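PDB 4M8K: hypothetical protein, GDSL-like Lipase/Acylhydrolase family protein from Bacteroides uniformis, which is probably an ester hydrolase of the GDSL-like lipase/acylhydrolase family, its natural substrate not established. Local coordinates for residues V23-H36 / V57-I69. Sequence-based numbering, arbitrary orientation.
Sequences VSILGDSYSTFYGH and VTKVEETWWYRFI. With ACT (acetate ion), chain C.
W64, at the start of helix 64-69, bonds to S31 in the loop that follows strand 23-27 and carries the GDS signature, G27-S29, as in the alpha/beta SGNH (GDSL) hydrolase fold with its central parallel sheet. W64 NE1 donates to S31 OG at 2.9 Å; the hydroxyl lies in the indole plane, but the bond is bent to 145°. Along the strand, I25 CD1 meets W65 CB at 3.5 Å, and V23 packs on I69, joining strand 23-27 to helix 64-69. With CG between its backbone N and carbonyl carbon (chi1 50°), W65 points its indole NE1 at a water, which in turn donates to Y30 O and T32 O and so ties the indole to the loop. Beyond the strand, F33 lies against V57-T63. V60 N sits 3.5 Å above one face of its ring, and T58 O meets the edge in plane. Cutting F33 back to an alanine is likely to leave V60 and T63 CG2 without the ring they pack against. V60 also turns CG2 over the centre of the H36 ring, a CH-pi contact. S29 is the family's presumed nucleophile. It holds an acetate, probably from the crystallisation liquor, together with G84, N122 and H205; S29 N donates to acetate OXT at 3.1 Å.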
loop_
_atom_site.group_PDB
_atom_site.type_symbol
_atom_site.label_atom_id
_atom_site.label_comp_id
_atom_site.label_asym_id
_atom_site.label_seq_id
_atom_site.Cartn_x
_atom_site.Cartn_y
_atom_site.Cartn_z
ATOM N N VAL A 23 -2.069 1.320 13.370
ATOM C CA VAL A 23 -1.708 0.932 11.996
ATOM C C VAL A 23 -2.463 1.806 11.002
ATOM O O VAL A 23 -3.712 1.905 11.013
ATOM C CB VAL A 23 -2.001 -0.580 11.728
ATOM C CG1 VAL A 23 -1.701 -0.944 10.302
ATOM C CG2 VAL A 23 -1.186 -1.489 12.645
ATOM N N SER A 24 -1.701 2.421 10.122
ATOM C CA SER A 24 -2.249 3.072 8.966
ATOM C C SER A 24 -1.776 2.376 7.681
ATOM O O SER A 24 -0.691 1.771 7.638
ATOM C CB SER A 24 -1.851 4.541 8.979
ATOM O OG SER A 24 -2.591 5.334 9.899
ATOM N N ILE A 25 -2.603 2.468 6.639
ATOM C CA ILE A 25 -2.352 1.854 5.322
ATOM C C ILE A 25 -2.373 2.955 4.262
ATOM O O ILE A 25 -3.263 3.801 4.296
ATOM C CB ILE A 25 -3.430 0.803 5.022
ATOM C CG1 ILE A 25 -3.397 -0.301 6.101
ATOM C CG2 ILE A 25 -3.232 0.154 3.650
ATOM C CD1 ILE A 25 -4.773 -0.693 6.559
ATOM N N LEU A 26 -1.382 2.928 3.352
ATOM C CA LEU A 26 -1.348 3.744 2.133
ATOM C C LEU A 26 -1.397 2.742 0.986
ATOM O O LEU A 26 -0.416 2.028 0.737
ATOM C CB LEU A 26 -0.099 4.591 2.094
ATOM C CG LEU A 26 0.022 5.574 0.959
ATOM C CD1 LEU A 26 -1.059 6.608 1.056
ATOM C CD2 LEU A 26 1.387 6.254 0.932
ATOM N N GLY A 27 -2.576 2.604 0.372
ATOM C CA GLY A 27 -2.842 1.505 -0.565
ATOM C C GLY A 27 -3.613 1.867 -1.797
ATOM O O GLY A 27 -3.991 3.049 -2.056
ATOM N N ASP A 28 -3.848 0.818 -2.564
ATOM C CA ASP A 28 -4.639 0.850 -3.772
ATOM C C ASP A 28 -5.897 -0.058 -3.589
ATOM O O ASP A 28 -6.299 -0.308 -2.456
ATOM C CB ASP A 28 -3.775 0.473 -4.978
ATOM C CG ASP A 28 -3.178 -0.932 -4.870
ATOM O OD1 ASP A 28 -3.750 -1.824 -4.191
ATOM O OD2 ASP A 28 -2.097 -1.133 -5.455
ATOM N N SER A 29 -6.490 -0.548 -4.679
ATOM C CA SER A 29 -7.722 -1.381 -4.583
ATOM C C SER A 29 -7.574 -2.541 -3.625
ATOM O O SER A 29 -8.557 -2.953 -3.020
ATOM C CB SER A 29 -8.107 -2.006 -5.915
ATOM O OG SER A 29 -8.566 -1.098 -6.889
ATOM N N TYR A 30 -6.356 -3.109 -3.502
ATOM C CA TYR A 30 -6.150 -4.356 -2.740
ATOM C C TYR A 30 -6.427 -4.127 -1.234
ATOM O O TYR A 30 -6.705 -5.062 -0.479
ATOM C CB TYR A 30 -4.720 -4.906 -2.884
ATOM C CG TYR A 30 -4.399 -5.755 -4.108
ATOM C CD1 TYR A 30 -4.939 -5.485 -5.345
ATOM C CD2 TYR A 30 -3.497 -6.816 -4.010
ATOM C CE1 TYR A 30 -4.628 -6.267 -6.458
ATOM C CE2 TYR A 30 -3.166 -7.578 -5.100
ATOM C CZ TYR A 30 -3.730 -7.298 -6.337
ATOM O OH TYR A 30 -3.442 -8.101 -7.444
ATOM N N SER A 31 -6.360 -2.867 -0.834
ATOM C CA SER A 31 -6.535 -2.452 0.565
ATOM C C SER A 31 -7.798 -1.601 0.769
ATOM O O SER A 31 -7.968 -0.951 1.816
ATOM C CB SER A 31 -5.262 -1.719 1.013
ATOM O OG SER A 31 -4.134 -2.580 0.925
ATOM N N THR A 32 -8.694 -1.593 -0.220
ATOM C CA THR A 32 -9.932 -0.824 -0.127
ATOM C C THR A 32 -11.101 -1.680 0.322
ATOM O O THR A 32 -11.117 -2.885 0.109
ATOM C CB THR A 32 -10.414 -0.127 -1.447
ATOM O OG1 THR A 32 -10.714 -1.092 -2.489
ATOM C CG2 THR A 32 -9.404 0.900 -1.907
ATOM N N PHE A 33 -12.068 -1.025 0.958
ATOM C CA PHE A 33 -13.428 -1.564 1.152
ATOM C C PHE A 33 -14.339 -0.366 1.340
ATOM O O PHE A 33 -14.049 0.533 2.165
ATOM C CB PHE A 33 -13.555 -2.569 2.339
ATOM C CG PHE A 33 -14.727 -3.517 2.189
ATOM C CD1 PHE A 33 -15.997 -3.123 2.577
ATOM C CD2 PHE A 33 -14.562 -4.797 1.638
ATOM C CE1 PHE A 33 -17.099 -3.957 2.396
ATOM C CE2 PHE A 33 -15.637 -5.657 1.476
ATOM C CZ PHE A 33 -16.928 -5.233 1.839
ATOM N N TYR A 34 -15.394 -0.319 0.537
ATOM C CA TYR A 34 -16.440 0.718 0.642
ATOM C C TYR A 34 -16.809 1.043 2.085
ATOM O O TYR A 34 -17.145 0.131 2.876
ATOM C CB TYR A 34 -17.694 0.258 -0.140
ATOM C CG TYR A 34 -18.681 1.363 -0.351
ATOM C CD1 TYR A 34 -18.365 2.442 -1.181
ATOM C CD2 TYR A 34 -19.922 1.366 0.299
ATOM C CE1 TYR A 34 -19.231 3.487 -1.361
ATOM C CE2 TYR A 34 -20.829 2.420 0.101
ATOM C CZ TYR A 34 -20.465 3.468 -0.744
ATOM O OH TYR A 34 -21.292 4.535 -0.967
ATOM N N GLY A 35 -16.746 2.317 2.442
ATOM C CA GLY A 35 -17.089 2.795 3.782
ATOM C C GLY A 35 -15.978 2.682 4.801
ATOM O O GLY A 35 -16.152 3.033 5.953
ATOM N N HIS A 36 -14.840 2.165 4.406
ATOM C CA HIS A 36 -13.759 1.940 5.359
ATOM C C HIS A 36 -12.457 2.536 4.862
ATOM O O HIS A 36 -11.363 2.098 5.268
ATOM C CB HIS A 36 -13.546 0.424 5.584
ATOM C CG HIS A 36 -14.671 -0.231 6.290
ATOM N ND1 HIS A 36 -14.669 -0.451 7.653
ATOM C CD2 HIS A 36 -15.861 -0.674 5.837
ATOM C CE1 HIS A 36 -15.830 -0.970 8.008
ATOM N NE2 HIS A 36 -16.569 -1.109 6.925
ATOM N N VAL A 57 -14.766 -11.814 -2.291
ATOM C CA VAL A 57 -14.719 -10.988 -1.085
ATOM C C VAL A 57 -15.962 -10.102 -0.984
ATOM O O VAL A 57 -16.122 -9.238 -1.807
ATOM C CB VAL A 57 -13.447 -10.110 -1.034
ATOM C CG1 VAL A 57 -13.513 -9.166 0.112
ATOM C CG2 VAL A 57 -12.239 -10.997 -0.915
ATOM N N THR A 58 -16.857 -10.368 -0.010
ATOM C CA THR A 58 -18.091 -9.583 0.157
ATOM C C THR A 58 -18.191 -8.775 1.498
ATOM O O THR A 58 -19.056 -7.939 1.658
ATOM C CB THR A 58 -19.342 -10.494 0.016
ATOM O OG1 THR A 58 -19.438 -11.396 1.122
ATOM C CG2 THR A 58 -19.296 -11.350 -1.244
ATOM N N LYS A 59 -17.288 -9.008 2.434
ATOM C CA LYS A 59 -17.347 -8.429 3.772
ATOM C C LYS A 59 -16.011 -7.848 4.164
ATOM O O LYS A 59 -14.970 -8.430 3.863
ATOM C CB LYS A 59 -17.690 -9.506 4.800
ATOM C CG LYS A 59 -19.093 -10.066 4.661
ATOM C CD LYS A 59 -19.336 -11.164 5.692
ATOM C CE LYS A 59 -20.137 -12.322 5.142
ATOM N NZ LYS A 59 -20.950 -12.965 6.209
ATOM N N VAL A 60 -16.027 -6.715 4.873
ATOM C CA VAL A 60 -14.771 -6.064 5.274
ATOM C C VAL A 60 -13.912 -6.968 6.111
ATOM O O VAL A 60 -12.695 -6.817 6.122
ATOM C CB VAL A 60 -15.037 -4.721 5.999
ATOM C CG1 VAL A 60 -15.731 -4.964 7.355
ATOM C CG2 VAL A 60 -13.764 -3.928 6.176
ATOM N N GLU A 61 -14.530 -7.915 6.823
ATOM C CA GLU A 61 -13.818 -8.816 7.761
ATOM C C GLU A 61 -12.938 -9.831 7.055
ATOM O O GLU A 61 -12.060 -10.449 7.674
ATOM C CB GLU A 61 -14.825 -9.575 8.651
ATOM C CG GLU A 61 -15.561 -8.656 9.607
ATOM C CD GLU A 61 -16.855 -8.083 9.062
ATOM O OE1 GLU A 61 -17.155 -8.204 7.854
ATOM O OE2 GLU A 61 -17.582 -7.466 9.854
ATOM N N GLU A 62 -13.160 -9.967 5.759
ATOM C CA GLU A 62 -12.361 -10.840 4.890
ATOM C C GLU A 62 -11.139 -10.123 4.333
ATOM O O GLU A 62 -10.273 -10.774 3.767
ATOM C CB GLU A 62 -13.215 -11.358 3.720
ATOM C CG GLU A 62 -14.329 -12.315 4.119
ATOM C CD GLU A 62 -15.487 -12.358 3.149
ATOM O OE1 GLU A 62 -15.618 -11.483 2.272
ATOM O OE2 GLU A 62 -16.268 -13.305 3.255
ATOM N N THR A 63 -11.058 -8.792 4.443
ATOM C CA THR A 63 -9.908 -8.048 3.878
ATOM C C THR A 63 -8.616 -8.375 4.651
ATOM O O THR A 63 -8.684 -8.629 5.864
ATOM C CB THR A 63 -10.123 -6.503 3.857
ATOM O OG1 THR A 63 -10.202 -5.989 5.190
ATOM C CG2 THR A 63 -11.408 -6.160 3.086
ATOM N N TRP A 64 -7.459 -8.276 3.989
ATOM C CA TRP A 64 -6.186 -8.649 4.592
ATOM C C TRP A 64 -5.916 -7.786 5.807
ATOM O O TRP A 64 -5.387 -8.264 6.798
ATOM C CB TRP A 64 -5.004 -8.568 3.598
ATOM C CG TRP A 64 -4.552 -7.157 3.212
ATOM C CD1 TRP A 64 -4.966 -6.439 2.164
ATOM C CD2 TRP A 64 -3.610 -6.358 3.910
ATOM N NE1 TRP A 64 -4.336 -5.208 2.124
ATOM C CE2 TRP A 64 -3.520 -5.122 3.224
ATOM C CE3 TRP A 64 -2.867 -6.542 5.096
ATOM C CZ2 TRP A 64 -2.688 -4.074 3.663
ATOM C CZ3 TRP A 64 -2.041 -5.530 5.513
ATOM C CH2 TRP A 64 -1.982 -4.273 4.815
ATOM N N TRP A 65 -6.255 -6.491 5.713
ATOM C CA TRP A 65 -5.833 -5.493 6.718
ATOM C C TRP A 65 -6.716 -5.523 7.969
ATOM O O TRP A 65 -6.230 -5.269 9.077
ATOM C CB TRP A 65 -5.723 -4.049 6.112
ATOM C CG TRP A 65 -6.902 -3.653 5.357
ATOM C CD1 TRP A 65 -7.136 -3.911 4.059
ATOM C CD2 TRP A 65 -8.082 -3.083 5.882
ATOM N NE1 TRP A 65 -8.418 -3.526 3.725
ATOM C CE2 TRP A 65 -9.005 -2.988 4.831
ATOM C CE3 TRP A 65 -8.454 -2.615 7.148
ATOM C CZ2 TRP A 65 -10.285 -2.433 4.995
ATOM C CZ3 TRP A 65 -9.736 -2.041 7.311
ATOM C CH2 TRP A 65 -10.611 -1.949 6.229
ATOM N N TYR A 66 -8.018 -5.751 7.770
ATOM C CA TYR A 66 -8.973 -5.882 8.845
ATOM C C TYR A 66 -8.604 -7.110 9.664
ATOM O O TYR A 66 -8.562 -7.063 10.903
ATOM C CB TYR A 66 -10.390 -5.996 8.312
ATOM C CG TYR A 66 -11.407 -6.011 9.407
ATOM C CD1 TYR A 66 -11.617 -7.153 10.161
ATOM C CD2 TYR A 66 -12.153 -4.869 9.709
ATOM C CE1 TYR A 66 -12.536 -7.161 11.170
ATOM C CE2 TYR A 66 -13.086 -4.873 10.723
ATOM C CZ TYR A 66 -13.257 -6.024 11.447
ATOM O OH TYR A 66 -14.138 -6.049 12.476
ATOM N N ARG A 67 -8.280 -8.190 8.957
ATOM C CA ARG A 67 -7.815 -9.421 9.562
ATOM C C ARG A 67 -6.556 -9.177 10.312
ATOM O O ARG A 67 -6.439 -9.536 11.489
ATOM C CB ARG A 67 -7.593 -10.509 8.509
ATOM C CG ARG A 67 -8.880 -11.141 7.994
ATOM C CD ARG A 67 -8.563 -12.240 6.976
ATOM N NE ARG A 67 -7.676 -13.294 7.503
ATOM C CZ ARG A 67 -8.107 -14.413 8.091
ATOM N NH1 ARG A 67 -9.395 -14.641 8.269
ATOM N NH2 ARG A 67 -7.250 -15.297 8.503
ATOM N N PHE A 68 -5.597 -8.549 9.650
ATOM C CA PHE A 68 -4.291 -8.286 10.290
ATOM C C PHE A 68 -4.465 -7.469 11.573
ATOM O O PHE A 68 -3.885 -7.779 12.624
ATOM C CB PHE A 68 -3.356 -7.602 9.324
ATOM C CG PHE A 68 -2.033 -7.214 9.901
ATOM C CD1 PHE A 68 -0.982 -8.098 9.905
ATOM C CD2 PHE A 68 -1.838 -5.949 10.377
ATOM C CE1 PHE A 68 0.270 -7.729 10.356
ATOM C CE2 PHE A 68 -0.585 -5.580 10.883
ATOM C CZ PHE A 68 0.464 -6.469 10.871
ATOM N N ILE A 69 -5.291 -6.453 11.505
ATOM C CA ILE A 69 -5.450 -5.569 12.662
ATOM C C ILE A 69 -6.170 -6.280 13.803
ATOM O O ILE A 69 -5.691 -6.247 14.921
ATOM C CB ILE A 69 -6.076 -4.225 12.246
ATOM C CG1 ILE A 69 -5.007 -3.396 11.520
ATOM C CG2 ILE A 69 -6.564 -3.438 13.455
ATOM C CD1 ILE A 69 -5.591 -2.273 10.705
HETATM C C ACT C . -5.873 -1.661 -8.188
HETATM O O ACT C . -6.979 -2.019 -8.625
HETATM O OXT ACT C . -5.758 -0.557 -7.655
HETATM C CH3 ACT C . -4.665 -2.546 -8.262
HETATM O O HOH W 1 -9.030 -4.588 1.003
#